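Local coordinates for galactose mutarotase-like protein (Clostridium acetobutylicum, PDB 3OS7) that probably binds carbohydrates and may act as an aldose 1-epimerase, interconverting the anomers of a sugar, at residues N81-D85 and G86-L90; Y157-S161 and K162-Q166; I254-G258 and K259-G263; N290-G293 and D294-Y297; V312-D315 and R316-G320. All coordinates share one frame; numbering follows the deposited sequence. Where two conformers were deposited one is given.

Contact 1 (N81-D85 and G86-L90)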
loop_
_atom_site.group_PDB
_atom_site.type_symbol
_atom_site.label_atom_id
_atom_site.label_comp_id
_atom_site.label_asym_id
_atom_site.label_seq_id
_atom_site.Cartn_x
_atom_site.Cartn_y
_atom_site.Cartn_z
ATOM N N ASN A 81 5.411 -5.077 6.667
ATOM C CA ASN A 81 6.629 -5.843 6.704
ATOM C C ASN A 81 6.904 -6.433 8.093
ATOM O O ASN A 81 5.957 -6.603 8.901
ATOM C CB ASN A 81 7.784 -4.987 6.170
ATOM C CG ASN A 81 8.794 -5.809 5.391
ATOM O OD1 ASN A 81 9.571 -6.554 5.974
ATOM N ND2 ASN A 81 8.766 -5.695 4.074
ATOM N N ARG A 82 8.175 -6.709 8.391
ATOM C CA ARG A 82 8.572 -7.601 9.483
ATOM C C ARG A 82 8.796 -6.988 10.876
ATOM O O ARG A 82 9.273 -5.867 11.018
ATOM C CB ARG A 82 9.830 -8.364 9.067
ATOM C CG ARG A 82 9.614 -9.247 7.876
ATOM C CD ARG A 82 10.931 -9.527 7.198
ATOM N NE ARG A 82 10.724 -10.482 6.125
ATOM C CZ ARG A 82 10.440 -10.171 4.875
ATOM N NH1 ARG A 82 10.361 -8.909 4.477
ATOM N NH2 ARG A 82 10.256 -11.145 4.009
ATOM N N ILE A 83 8.385 -7.742 11.900
ATOM C CA ILE A 83 8.802 -7.511 13.274
ATOM C C ILE A 83 9.633 -8.711 13.701
ATOM O O ILE A 83 9.121 -9.861 13.719
ATOM C CB ILE A 83 7.616 -7.348 14.265
ATOM C CG1 ILE A 83 6.599 -6.290 13.798
ATOM C CG2 ILE A 83 8.124 -7.084 15.719
ATOM C CD1 ILE A 83 7.145 -4.922 13.553
ATOM N N ASP A 84 10.895 -8.449 14.045
ATOM C CA ASP A 84 11.846 -9.474 14.481
ATOM C C ASP A 84 11.326 -10.374 15.599
ATOM O O ASP A 84 10.945 -9.900 16.682
ATOM C CB ASP A 84 13.158 -8.738 14.891
ATOM C CG ASP A 84 14.291 -9.673 15.295
ATOM O OD1 ASP A 84 14.096 -10.907 15.333
ATOM O OD2 ASP A 84 15.403 -9.129 15.567
ATOM N N ASP A 85 11.255 -11.694 15.332
ATOM C CA ASP A 85 10.764 -12.673 16.329
ATOM C C ASP A 85 9.330 -12.421 16.791
ATOM O O ASP A 85 8.886 -12.974 17.798
ATOM C CB ASP A 85 11.710 -12.759 17.562
ATOM C CG ASP A 85 13.065 -13.339 17.247
ATOM O OD1 ASP A 85 13.228 -14.004 16.197
ATOM O OD2 ASP A 85 13.998 -13.108 18.058
ATOM N N GLY A 86 8.592 -11.602 16.048
ATOM C CA GLY A 86 7.238 -11.233 16.395
ATOM C C GLY A 86 7.093 -10.490 17.710
ATOM O O GLY A 86 6.026 -10.555 18.341
ATOM N N THR A 87 8.145 -9.800 18.148
ATOM C CA THR A 87 8.093 -9.181 19.477
ATOM C C THR A 87 8.819 -7.857 19.519
ATOM O O THR A 87 9.800 -7.630 18.808
ATOM C CB THR A 87 8.633 -10.143 20.594
ATOM O OG1 THR A 87 8.385 -9.610 21.918
ATOM C CG2 THR A 87 10.107 -10.413 20.418
ATOM N N PHE A 88 8.290 -6.965 20.345
ATOM C CA PHE A 88 8.944 -5.663 20.592
ATOM C C PHE A 88 8.430 -5.159 21.925
ATOM O O PHE A 88 7.449 -5.671 22.442
ATOM C CB PHE A 88 8.689 -4.629 19.480
ATOM C CG PHE A 88 7.245 -4.180 19.337
ATOM C CD1 PHE A 88 6.374 -4.856 18.504
ATOM C CD2 PHE A 88 6.755 -3.081 20.037
ATOM C CE1 PHE A 88 5.074 -4.433 18.342
ATOM C CE2 PHE A 88 5.446 -2.662 19.888
ATOM C CZ PHE A 88 4.599 -3.348 19.049
ATOM N N LYS A 89 9.101 -4.151 22.457
ATOM C CA LYS A 89 8.676 -3.484 23.679
ATOM C C LYS A 89 8.269 -2.033 23.422
ATOM O O LYS A 89 8.830 -1.346 22.553
ATOM C CB LYS A 89 9.810 -3.534 24.712
ATOM C CG LYS A 89 10.113 -4.936 25.140
ATOM C CD LYS A 89 11.017 -5.027 26.309
ATOM C CE LYS A 89 10.274 -4.783 27.599
ATOM N NZ LYS A 89 11.275 -4.718 28.652
ATOM N N LEU A 90 7.320 -1.568 24.213
ATOM C CA LEU A 90 7.023 -0.140 24.297
ATOM C C LEU A 90 7.012 0.196 25.783
ATOM O O LEU A 90 6.162 -0.278 26.533
ATOM C CB LEU A 90 5.700 0.202 23.606
ATOM C CG LEU A 90 5.331 1.685 23.574
ATOM C CD1 LEU A 90 6.350 2.448 22.710
ATOM C CD2 LEU A 90 3.905 1.930 23.088
#
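The F88 ring meets I83 with its edge: the methyl CG2 of I83 lies near the ring plane, 4.0 Å from CD1 of F88. The F88 ring stacks instead with the ring of Y95, while P179 and N311 also touch the phenylalanine side chain. In I83, CG1 sits beside the backbone N (chi1 -52°), which leaves CG2 anti to that N and directed at the next part of the chain, 3.6 Å from T87 O. Between these two side chains the strand folds through overlapping turns. G86 N donates to I83 O at 3.0 Å, closing a type II turn, and T87 N donates to D84 O at 3.2 Å, closing a type I' turn. D85 and G86 both take positive phi to make this possible, and the strand halves 82-84 and 87-90 end up 81° apart. At the turn, the methyl CG2 of T87 lies 4.0 Å from CB of D85. The carboxylates of D84 and D85 are both bridged by R216, and D85 also accepts from N105, so two acidic groups next to each other share one guanidinium. At the start, N81 OD1 receives both R82 N and R82 NH1, and E101 pairs with the same arginine. The bent strand 82-90 is the middle member of a small antiparallel sheet, bonded through I83 to Y107 of strand 106-108 and through F88 to Y95 of strand 93-96.

Contact 2 (Y157-S161 and K162-Q166)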
loop_
_atom_site.group_PDB
_atom_site.type_symbol
_atom_site.label_atom_id
_atom_site.label_comp_id
_atom_site.label_asym_id
_atom_site.label_seq_id
_atom_site.Cartn_x
_atom_site.Cartn_y
_atom_site.Cartn_z
ATOM N N TYR A 157 -11.881 6.442 -0.025
ATOM C CA TYR A 157 -11.504 6.528 -1.418
ATOM C C TYR A 157 -12.357 7.520 -2.164
ATOM O O TYR A 157 -13.578 7.400 -2.193
ATOM C CB TYR A 157 -11.618 5.149 -2.065
ATOM C CG TYR A 157 -10.500 4.238 -1.657
ATOM C CD1 TYR A 157 -9.216 4.432 -2.181
ATOM C CD2 TYR A 157 -10.688 3.214 -0.771
ATOM C CE1 TYR A 157 -8.178 3.611 -1.840
ATOM C CE2 TYR A 157 -9.626 2.378 -0.425
ATOM C CZ TYR A 157 -8.375 2.591 -0.961
ATOM O OH TYR A 157 -7.292 1.783 -0.627
ATOM N N GLU A 158 -11.714 8.508 -2.776
ATOM C CA GLU A 158 -12.418 9.494 -3.559
ATOM C C GLU A 158 -11.941 9.387 -4.995
ATOM O O GLU A 158 -10.783 9.648 -5.320
ATOM C CB GLU A 158 -12.179 10.893 -3.014
ATOM C CG GLU A 158 -12.709 11.995 -3.910
ATOM C CD GLU A 158 -11.989 13.329 -3.641
ATOM O OE1 GLU A 158 -12.268 13.883 -2.556
ATOM O OE2 GLU A 158 -11.132 13.775 -4.482
ATOM N N LEU A 159 -12.854 9.029 -5.873
ATOM C CA LEU A 159 -12.536 8.940 -7.287
ATOM C C LEU A 159 -13.073 10.174 -8.036
ATOM O O LEU A 159 -14.192 10.630 -7.782
ATOM C CB LEU A 159 -13.141 7.657 -7.835
ATOM C CG LEU A 159 -12.697 7.122 -9.184
ATOM C CD1 LEU A 159 -11.169 6.903 -9.247
ATOM C CD2 LEU A 159 -13.476 5.800 -9.462
ATOM N N SER A 160 -12.273 10.686 -8.959
ATOM C CA SER A 160 -12.603 11.896 -9.728
ATOM C C SER A 160 -11.772 11.916 -10.994
ATOM O O SER A 160 -10.977 10.992 -11.256
ATOM C CB SER A 160 -12.328 13.165 -8.899
ATOM O OG SER A 160 -10.928 13.450 -8.826
ATOM N N SER A 161 -11.920 12.992 -11.771
ATOM C CA SER A 161 -11.090 13.167 -12.947
ATOM C C SER A 161 -9.603 13.289 -12.635
ATOM O O SER A 161 -8.771 13.116 -13.524
ATOM C CB SER A 161 -11.542 14.372 -13.776
ATOM O OG SER A 161 -11.221 15.564 -13.111
ATOM N N LYS A 162 -9.264 13.597 -11.389
ATOM C CA LYS A 162 -7.886 13.617 -10.940
ATOM C C LYS A 162 -7.346 12.240 -10.525
ATOM O O LYS A 162 -6.201 12.131 -10.057
ATOM C CB LYS A 162 -7.741 14.569 -9.753
ATOM C CG LYS A 162 -8.050 16.019 -10.118
ATOM C CD LYS A 162 -8.053 16.931 -8.902
ATOM C CE LYS A 162 -9.282 16.761 -8.031
ATOM N NZ LYS A 162 -9.163 17.610 -6.804
ATOM N N GLY A 163 -8.163 11.209 -10.684
ATOM C CA GLY A 163 -7.803 9.849 -10.317
ATOM C C GLY A 163 -8.380 9.439 -8.972
ATOM O O GLY A 163 -9.433 9.922 -8.560
ATOM N N LEU A 164 -7.679 8.531 -8.306
ATOM C CA LEU A 164 -8.100 7.981 -7.027
ATOM C C LEU A 164 -7.303 8.623 -5.897
ATOM O O LEU A 164 -6.093 8.617 -5.937
ATOM C CB LEU A 164 -7.880 6.466 -6.980
ATOM C CG LEU A 164 -8.375 5.749 -5.714
ATOM C CD1 LEU A 164 -9.904 5.790 -5.653
ATOM C CD2 LEU A 164 -7.908 4.251 -5.704
ATOM N N LYS A 165 -8.007 9.165 -4.909
ATOM C CA LYS A 165 -7.394 9.663 -3.673
ATOM C C LYS A 165 -7.779 8.740 -2.526
ATOM O O LYS A 165 -8.957 8.403 -2.308
ATOM C CB LYS A 165 -7.862 11.090 -3.369
ATOM C CG LYS A 165 -7.217 11.725 -2.163
ATOM C CD LYS A 165 -7.493 13.247 -2.095
ATOM C CE LYS A 165 -8.603 13.631 -1.236
ATOM N NZ LYS A 165 -8.375 15.044 -0.748
ATOM N N GLN A 166 -6.756 8.266 -1.848
ATOM C CA GLN A 166 -6.877 7.335 -0.767
ATOM C C GLN A 166 -6.450 8.063 0.509
ATOM O O GLN A 166 -5.272 8.426 0.655
ATOM C CB GLN A 166 -5.927 6.165 -1.039
ATOM C CG GLN A 166 -5.727 5.201 0.136
ATOM C CD GLN A 166 -4.544 4.301 -0.107
ATOM O OE1 GLN A 166 -4.682 3.172 -0.594
ATOM N NE2 GLN A 166 -3.360 4.827 0.151
#
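Y157 and Q166 extend alongside each other in the same direction, and with L164 they form the dense part of this hairpin. CE1 of Y157 is 3.5 Å from both CB and CG of Q166, and the ring plane is turned 62° from the amide. At the end of the pair Y157 OH is 3.0 Å from Q166 OE1; a hydrogen bond is possible here but not settled, because the hydroxyl has another acceptor within reach. L164 lies across the tyrosine at a slant, with both its methyls 3.8 Å from Y157 CD1, while its CD1 also reaches L159 CD1 at 4.0 Å. V40 and L43 of strand 39-45 close over this side. The opposite face is looser and polar. E158 and K165 are a hydrogen-bonded pair through their backbones, yet their charged ends stop short of a salt bridge: E158 OE1 remains 4.4 Å from K165 NZ, and the carboxylate rests against the lysine CE instead. Near the turn S160 OG accepts from K162 N at 3.1 Å. S161 and K162 stand exposed at the corner, and G163 follows with a positive phi. A type I turn joining adjacent antiparallel strands in this way makes a two-residue beta hairpin, here part of the strand-rich fold of the galactose mutarotase family.

Contact 3 (I254-G258 and K259-G263)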
loop_
_atom_site.group_PDB
_atom_site.type_symbol
_atom_site.label_atom_id
_atom_site.label_comp_id
_atom_site.label_asym_id
_atom_site.label_seq_id
_atom_site.Cartn_x
_atom_site.Cartn_y
_atom_site.Cartn_z
ATOM N N ILE A 254 11.187 15.380 -4.191
ATOM C CA ILE A 254 11.922 15.860 -5.336
ATOM C C ILE A 254 11.106 16.943 -6.034
ATOM O O ILE A 254 9.933 17.124 -5.749
ATOM C CB ILE A 254 12.242 14.744 -6.351
ATOM C CG1 ILE A 254 10.957 14.100 -6.910
ATOM C CG2 ILE A 254 13.177 13.727 -5.726
ATOM C CD1 ILE A 254 11.195 13.138 -8.051
ATOM N N ASP A 255 11.740 17.680 -6.926
ATOM C CA ASP A 255 11.035 18.725 -7.680
ATOM C C ASP A 255 10.681 18.194 -9.054
ATOM O O ASP A 255 11.542 17.717 -9.748
ATOM C CB ASP A 255 11.916 19.975 -7.835
ATOM C CG ASP A 255 12.261 20.601 -6.504
ATOM O OD1 ASP A 255 11.325 20.806 -5.663
ATOM O OD2 ASP A 255 13.480 20.840 -6.291
ATOM N N VAL A 256 9.412 18.282 -9.419
ATOM C CA VAL A 256 8.930 17.906 -10.758
ATOM C C VAL A 256 8.024 19.027 -11.261
ATOM O O VAL A 256 6.991 19.292 -10.652
ATOM C CB VAL A 256 8.099 16.586 -10.708
ATOM C CG1 VAL A 256 7.580 16.216 -12.109
ATOM C CG2 VAL A 256 8.931 15.450 -10.134
ATOM N N ASN A 257 8.396 19.683 -12.361
ATOM C CA ASN A 257 7.569 20.769 -12.943
ATOM C C ASN A 257 7.152 21.867 -11.971
ATOM O O ASN A 257 5.960 22.211 -11.853
ATOM C CB ASN A 257 6.319 20.198 -13.601
ATOM C CG ASN A 257 6.631 19.363 -14.823
ATOM O OD1 ASN A 257 7.509 19.702 -15.617
ATOM N ND2 ASN A 257 5.904 18.267 -14.983
ATOM N N GLY A 258 8.134 22.423 -11.283
ATOM C CA GLY A 258 7.895 23.518 -10.355
ATOM C C GLY A 258 7.194 23.177 -9.068
ATOM O O GLY A 258 6.859 24.062 -8.302
ATOM N N LYS A 259 7.013 21.892 -8.788
ATOM C CA LYS A 259 6.179 21.460 -7.705
ATOM C C LYS A 259 6.920 20.327 -6.974
ATOM O O LYS A 259 7.623 19.549 -7.627
ATOM C CB LYS A 259 4.904 20.928 -8.351
ATOM C CG LYS A 259 3.756 20.802 -7.476
ATOM C CD LYS A 259 2.616 20.146 -8.210
ATOM C CE LYS A 259 1.339 20.286 -7.421
ATOM N NZ LYS A 259 1.508 20.006 -5.974
ATOM N N THR A 260 6.789 20.222 -5.662
ATOM C CA THR A 260 7.387 19.063 -4.982
ATOM C C THR A 260 6.537 17.800 -5.219
ATOM O O THR A 260 5.319 17.858 -5.340
ATOM C CB THR A 260 7.615 19.259 -3.495
ATOM O OG1 THR A 260 6.371 19.504 -2.850
ATOM C CG2 THR A 260 8.604 20.424 -3.240
ATOM N N PHE A 261 7.224 16.670 -5.264
ATOM C CA PHE A 261 6.580 15.385 -5.475
ATOM C C PHE A 261 7.279 14.372 -4.613
ATOM O O PHE A 261 8.506 14.392 -4.508
ATOM C CB PHE A 261 6.708 14.972 -6.922
ATOM C CG PHE A 261 6.147 13.597 -7.213
ATOM C CD1 PHE A 261 4.795 13.416 -7.399
ATOM C CD2 PHE A 261 6.974 12.499 -7.260
ATOM C CE1 PHE A 261 4.274 12.150 -7.633
ATOM C CE2 PHE A 261 6.456 11.233 -7.502
ATOM C CZ PHE A 261 5.126 11.065 -7.695
ATOM N N ARG A 262 6.483 13.510 -3.988
ATOM C CA ARG A 262 6.977 12.339 -3.303
ATOM C C ARG A 262 6.173 11.138 -3.794
ATOM O O ARG A 262 4.953 11.192 -3.899
ATOM C CB ARG A 262 6.861 12.488 -1.791
ATOM C CG ARG A 262 7.299 11.240 -0.979
ATOM C CD ARG A 262 7.064 11.365 0.537
ATOM N NE ARG A 262 7.943 12.406 1.033
ATOM C CZ ARG A 262 8.616 12.414 2.170
ATOM N NH1 ARG A 262 8.567 11.421 3.026
ATOM N NH2 ARG A 262 9.392 13.452 2.438
ATOM N N GLY A 263 6.889 10.073 -4.145
ATOM C CA GLY A 263 6.232 8.844 -4.561
ATOM C C GLY A 263 6.937 8.175 -5.705
ATOM O O GLY A 263 8.154 8.264 -5.830
#
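I254 and F261 pair across a two-residue beta hairpin whose N257-G258 corner is a type I' turn, with positive phi at both corner residues. Backbone hydrogen bonds do most of the joining. I254 N gives to F261 O at 2.9 Å and F261 N returns to I254 O at 2.8 Å; nearer the turn V256 N reaches K259 O at 2.8 Å. The bond that closes the turn, from K259 N to V256 O, is the longest of the four at 3.2 Å. Apolar contacts gather on one face. V256 and F261 lie alongside each other, V256 CG2 3.9 Å from F261 CB, and CG1 of I254 comes to the ring edge, near its plane and 4.3 Å from CD2. Beyond the hairpin, V276 and E278 of strand 273-279 touch the phenylalanine. On the other face the contact is slight: D255 and T260 form a non-hydrogen-bonded pair at the exposed surface, where the threonine hydroxyl lies between its own N and carbonyl carbon (chi1 61°). The methyl is thereby left beside the N, and T260 CG2 meets D255 OD1 at 3.7 Å.

Contact 4 (N290-G293 and D294-Y297)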
loop_
_atom_site.group_PDB
_atom_site.type_symbol
_atom_site.label_atom_id
_atom_site.label_comp_id
_atom_site.label_asym_id
_atom_site.label_seq_id
_atom_site.Cartn_x
_atom_site.Cartn_y
_atom_site.Cartn_z
ATOM N N ASN A 290 9.416 -7.065 -6.830
ATOM C CA ASN A 290 8.766 -7.406 -8.100
ATOM C C ASN A 290 8.496 -8.913 -8.294
ATOM O O ASN A 290 8.251 -9.315 -9.416
ATOM C CB ASN A 290 9.564 -6.868 -9.281
ATOM C CG ASN A 290 10.928 -7.540 -9.430
ATOM O OD1 ASN A 290 11.319 -8.356 -8.587
ATOM N ND2 ASN A 290 11.664 -7.187 -10.497
ATOM N N ASP A 291 8.569 -9.706 -7.215
ATOM C CA ASP A 291 8.263 -11.132 -7.255
ATOM C C ASP A 291 9.028 -11.831 -8.394
ATOM O O ASP A 291 8.428 -12.506 -9.207
ATOM C CB ASP A 291 6.747 -11.333 -7.408
ATOM C CG ASP A 291 6.282 -12.748 -7.016
ATOM O OD1 ASP A 291 7.135 -13.601 -6.684
ATOM O OD2 ASP A 291 5.050 -13.006 -7.040
HETATM N N MSE A 292 10.346 -11.604 -8.433
HETATM C CA MSE A 292 11.282 -12.126 -9.439
HETATM C C MSE A 292 11.268 -11.390 -10.787
HETATM O O MSE A 292 12.177 -11.582 -11.576
HETATM C CB MSE A 292 11.112 -13.637 -9.667
HETATM C CG MSE A 292 11.149 -14.496 -8.428
HETATM SE SE MSE A 292 12.711 -14.174 -7.301
HETATM C CE MSE A 292 14.078 -15.111 -8.353
ATOM N N GLY A 293 10.271 -10.533 -11.023
ATOM C CA GLY A 293 10.167 -9.718 -12.233
ATOM C C GLY A 293 9.606 -10.426 -13.460
ATOM O O GLY A 293 9.648 -9.899 -14.570
ATOM N N ASP A 294 9.071 -11.618 -13.269
ATOM C CA ASP A 294 8.614 -12.424 -14.414
ATOM C C ASP A 294 7.110 -12.681 -14.382
ATOM O O ASP A 294 6.614 -13.542 -15.099
ATOM C CB ASP A 294 9.402 -13.742 -14.468
ATOM C CG ASP A 294 9.190 -14.599 -13.248
ATOM O OD1 ASP A 294 8.621 -14.122 -12.227
ATOM O OD2 ASP A 294 9.608 -15.771 -13.301
ATOM N N LYS A 295 6.371 -11.914 -13.575
ATOM C CA LYS A 295 4.926 -12.117 -13.423
ATOM C C LYS A 295 4.046 -10.929 -13.842
ATOM O O LYS A 295 2.856 -10.902 -13.540
ATOM C CB LYS A 295 4.637 -12.566 -11.993
ATOM C CG LYS A 295 5.399 -13.852 -11.615
ATOM C CD LYS A 295 5.130 -14.267 -10.173
ATOM C CE LYS A 295 6.025 -15.399 -9.709
ATOM N NZ LYS A 295 7.506 -15.111 -9.821
ATOM N N LYS A 296 4.624 -9.974 -14.578
ATOM C CA LYS A 296 3.881 -8.858 -15.175
ATOM C C LYS A 296 3.270 -7.928 -14.109
ATOM O O LYS A 296 2.229 -7.303 -14.349
ATOM C CB LYS A 296 2.758 -9.321 -16.127
ATOM C CG LYS A 296 3.136 -10.437 -17.131
ATOM C CD LYS A 296 4.083 -9.949 -18.149
ATOM C CE LYS A 296 4.508 -11.084 -19.134
ATOM N NZ LYS A 296 5.855 -10.823 -19.746
ATOM N N TYR A 297 3.903 -7.882 -12.939
ATOM C CA TYR A 297 3.531 -6.927 -11.900
ATOM C C TYR A 297 4.713 -6.589 -11.014
ATOM O O TYR A 297 5.748 -7.270 -11.025
ATOM C CB TYR A 297 2.351 -7.451 -11.061
ATOM C CG TYR A 297 2.675 -8.394 -9.926
ATOM C CD1 TYR A 297 2.983 -9.737 -10.153
ATOM C CD2 TYR A 297 2.580 -7.968 -8.608
ATOM C CE1 TYR A 297 3.257 -10.598 -9.089
ATOM C CE2 TYR A 297 2.816 -8.808 -7.564
ATOM C CZ TYR A 297 3.171 -10.120 -7.786
ATOM O OH TYR A 297 3.393 -10.925 -6.694
HETATM O O HOH W 1 6.659 -9.914 -11.569
HETATM O O HOH W 2 7.280 -9.357 -15.958
#
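D291 and Y297 meet through a hydrogen bond: Y297 OH donates to D291 OD2 at 2.7 Å, arriving on the anti side of that oxygen and 23° out of the carboxylate plane. Ring and carboxylate stand almost perpendicular, 88° apart, with the oxygen at the ring edge. The aspartate gets there with CG anti to its N (chi1 -162°), and R54 makes a cation-pi contact with the tyrosine. K295 lies at about a right angle to D291, its CD only 3.4 Å from OD2, and then bends at its last torsion to bring NZ back over the loop. There the ammonium donates to the main-chain D291 O at 2.8 Å, from above the carbonyl plane, and lies 3.5 Å from D291 OD1 in a longer salt bridge. D294 supplies the other carboxylate. Its OD1 offers the syn lone pair to K295 NZ at 2.8 Å, while the same oxygen lies against CB of the selenomethionine M292. Here too G293 N donates to N290 O, and one water ties N290 O, K295 N and Y297 O together. In the loop linking strands 285-289 and 297-303, a single lysine thus faces two carboxylates and a carbonyl oxygen, a small salt-bridge network. Such surroundings probably favour its protonated form, and the ammonium in turn probably offsets the repulsion between D291 and D294.

Contact 5 (V312-D315 and R316-G320). With EDO (1,2-ethanediol), chain G.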
loop_
_atom_site.group_PDB
_atom_site.type_symbol
_atom_site.label_atom_id
_atom_site.label_comp_id
_atom_site.label_asym_id
_atom_site.label_seq_id
_atom_site.Cartn_x
_atom_site.Cartn_y
_atom_site.Cartn_z
ATOM N N VAL A 312 14.535 -1.070 16.087
ATOM C CA VAL A 312 15.802 -0.575 15.534
ATOM C C VAL A 312 16.438 0.414 16.530
ATOM O O VAL A 312 15.753 1.034 17.339
ATOM C CB VAL A 312 15.643 0.096 14.148
ATOM C CG1 VAL A 312 15.172 -0.915 13.074
ATOM C CG2 VAL A 312 14.666 1.302 14.210
ATOM N N LYS A 313 17.754 0.521 16.481
ATOM C CA LYS A 313 18.516 1.404 17.397
ATOM C C LYS A 313 18.763 2.690 16.682
ATOM O O LYS A 313 19.898 3.044 16.373
ATOM C CB LYS A 313 19.831 0.765 17.793
ATOM C CG LYS A 313 19.658 -0.484 18.559
ATOM C CD LYS A 313 20.968 -1.062 18.971
ATOM C CE LYS A 313 20.727 -2.284 19.747
ATOM N NZ LYS A 313 21.968 -2.910 20.156
ATOM N N LEU A 314 17.668 3.354 16.372
ATOM C CA LEU A 314 17.648 4.632 15.710
ATOM C C LEU A 314 16.633 5.489 16.430
ATOM O O LEU A 314 15.669 4.970 16.998
ATOM C CB LEU A 314 17.168 4.487 14.281
ATOM C CG LEU A 314 18.005 3.626 13.322
ATOM C CD1 LEU A 314 17.216 3.362 12.052
ATOM C CD2 LEU A 314 19.341 4.306 13.019
ATOM N N ASP A 315 16.804 6.803 16.366
ATOM C CA ASP A 315 15.790 7.661 16.936
ATOM C C ASP A 315 14.506 7.614 16.084
ATOM O O ASP A 315 14.524 7.281 14.885
ATOM C CB ASP A 315 16.328 9.082 17.203
ATOM C CG ASP A 315 16.573 9.886 15.958
ATOM O OD1 ASP A 315 15.739 9.831 15.033
ATOM O OD2 ASP A 315 17.592 10.632 15.938
ATOM N N ARG A 316 13.392 7.928 16.719
ATOM C CA ARG A 316 12.102 7.906 16.070
ATOM C C ARG A 316 11.991 8.868 14.894
ATOM O O ARG A 316 11.256 8.605 13.934
ATOM C CB ARG A 316 10.988 8.171 17.095
ATOM C CG ARG A 316 10.831 7.027 18.086
ATOM C CD ARG A 316 9.494 7.016 18.812
ATOM N NE ARG A 316 9.582 6.051 19.906
ATOM C CZ ARG A 316 8.650 5.853 20.834
ATOM N NH1 ARG A 316 7.525 6.546 20.812
ATOM N NH2 ARG A 316 8.863 4.943 21.785
ATOM N N SER A 317 12.701 9.991 14.953
ATOM C CA SER A 317 12.696 10.921 13.837
ATOM C C SER A 317 13.275 10.261 12.592
ATOM O O SER A 317 12.860 10.588 11.501
ATOM C CB SER A 317 13.473 12.206 14.156
ATOM O OG SER A 317 14.834 11.914 14.374
ATOM N N VAL A 318 14.219 9.340 12.761
ATOM C CA VAL A 318 14.781 8.580 11.633
ATOM C C VAL A 318 13.944 7.322 11.282
ATOM O O VAL A 318 13.668 7.063 10.108
ATOM C CB VAL A 318 16.240 8.164 11.918
ATOM C CG1 VAL A 318 16.788 7.237 10.841
ATOM C CG2 VAL A 318 17.106 9.402 12.032
ATOM N N SER A 319 13.596 6.533 12.289
ATOM C CA SER A 319 12.910 5.255 12.062
ATOM C C SER A 319 11.478 5.459 11.578
ATOM O O SER A 319 10.977 4.649 10.827
ATOM C CB SER A 319 12.907 4.391 13.320
ATOM O OG SER A 319 11.934 4.811 14.258
ATOM N N GLY A 320 10.825 6.521 12.047
ATOM C CA GLY A 320 9.422 6.787 11.763
ATOM C C GLY A 320 8.423 6.066 12.655
ATOM O O GLY A 320 7.192 6.196 12.460
HETATM C C1 EDO G . 19.679 -2.816 14.416
HETATM O O1 EDO G . 20.463 -3.482 15.409
HETATM C C2 EDO G . 19.718 -1.393 14.911
HETATM O O2 EDO G . 19.054 -0.507 14.034
HETATM O O HOH W 3 12.852 4.456 16.622
#
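D315 OD1 and S317 OG are only 2.4 Å apart, a separation too short to be taken at face value, particularly as the aspartate was deposited in two conformers. The pairing of serine with carboxylate is plausible, the hydroxyl donating a hydrogen bond to the carboxylate, but its exact length is doubtful. In the conformer described, the first torsion of D315 (chi1 71°) folds the carboxylate back over the chain that follows. OD1 then also accepts V318 N at 2.8 Å, nearly along the C-O bond. D315 is thus the N-cap of the short helix 316-319, its side chain taking up an amide of the first turn. The main chain of the same residue contributes as well: D315 O receives S319 N at 2.9 Å and, less straight, V318 N at 3.0 Å, so the amide of V318 is shared between two acceptors. Apolar contacts flank the cap. L314 and V318 meet at about a right angle, CD1 of L314 4.1 Å from CG1 of V318, and both touch W211 of strand 201-213. V312 CG2 packs on S319 CB at 3.7 Å, against I306. A water bridges L314 O and S319 OG, the latter also bonded to F321 N. Ahead of the cap, K313 centres an inverse gamma turn, and its N donates to O2 of an ethanediol probably left from crystallisation.

In the fold
All five contacts are local turns or corners, yet their chemistry follows their place. Contact 2 is buried, with tyrosine, leucine and glutamine packed on one face and charged chains on the other; contact 3, also a two-residue hairpin, lies at the surface and relies chiefly on backbone bonds. Contacts 1 and 4 are partly buried: contact 1 sends its acids to outside partners, whereas contact 4 gathers its own two carboxylates round one lysine, which probably offsets part of their charge. Contacts 3 and 4 lie at the ends of strands that pair, 246-256 with 285-289. Contact 5, exposed, replaces strand pairing with a helix cap and touches contact 1 where L90 CD1 packs on R316 NH2.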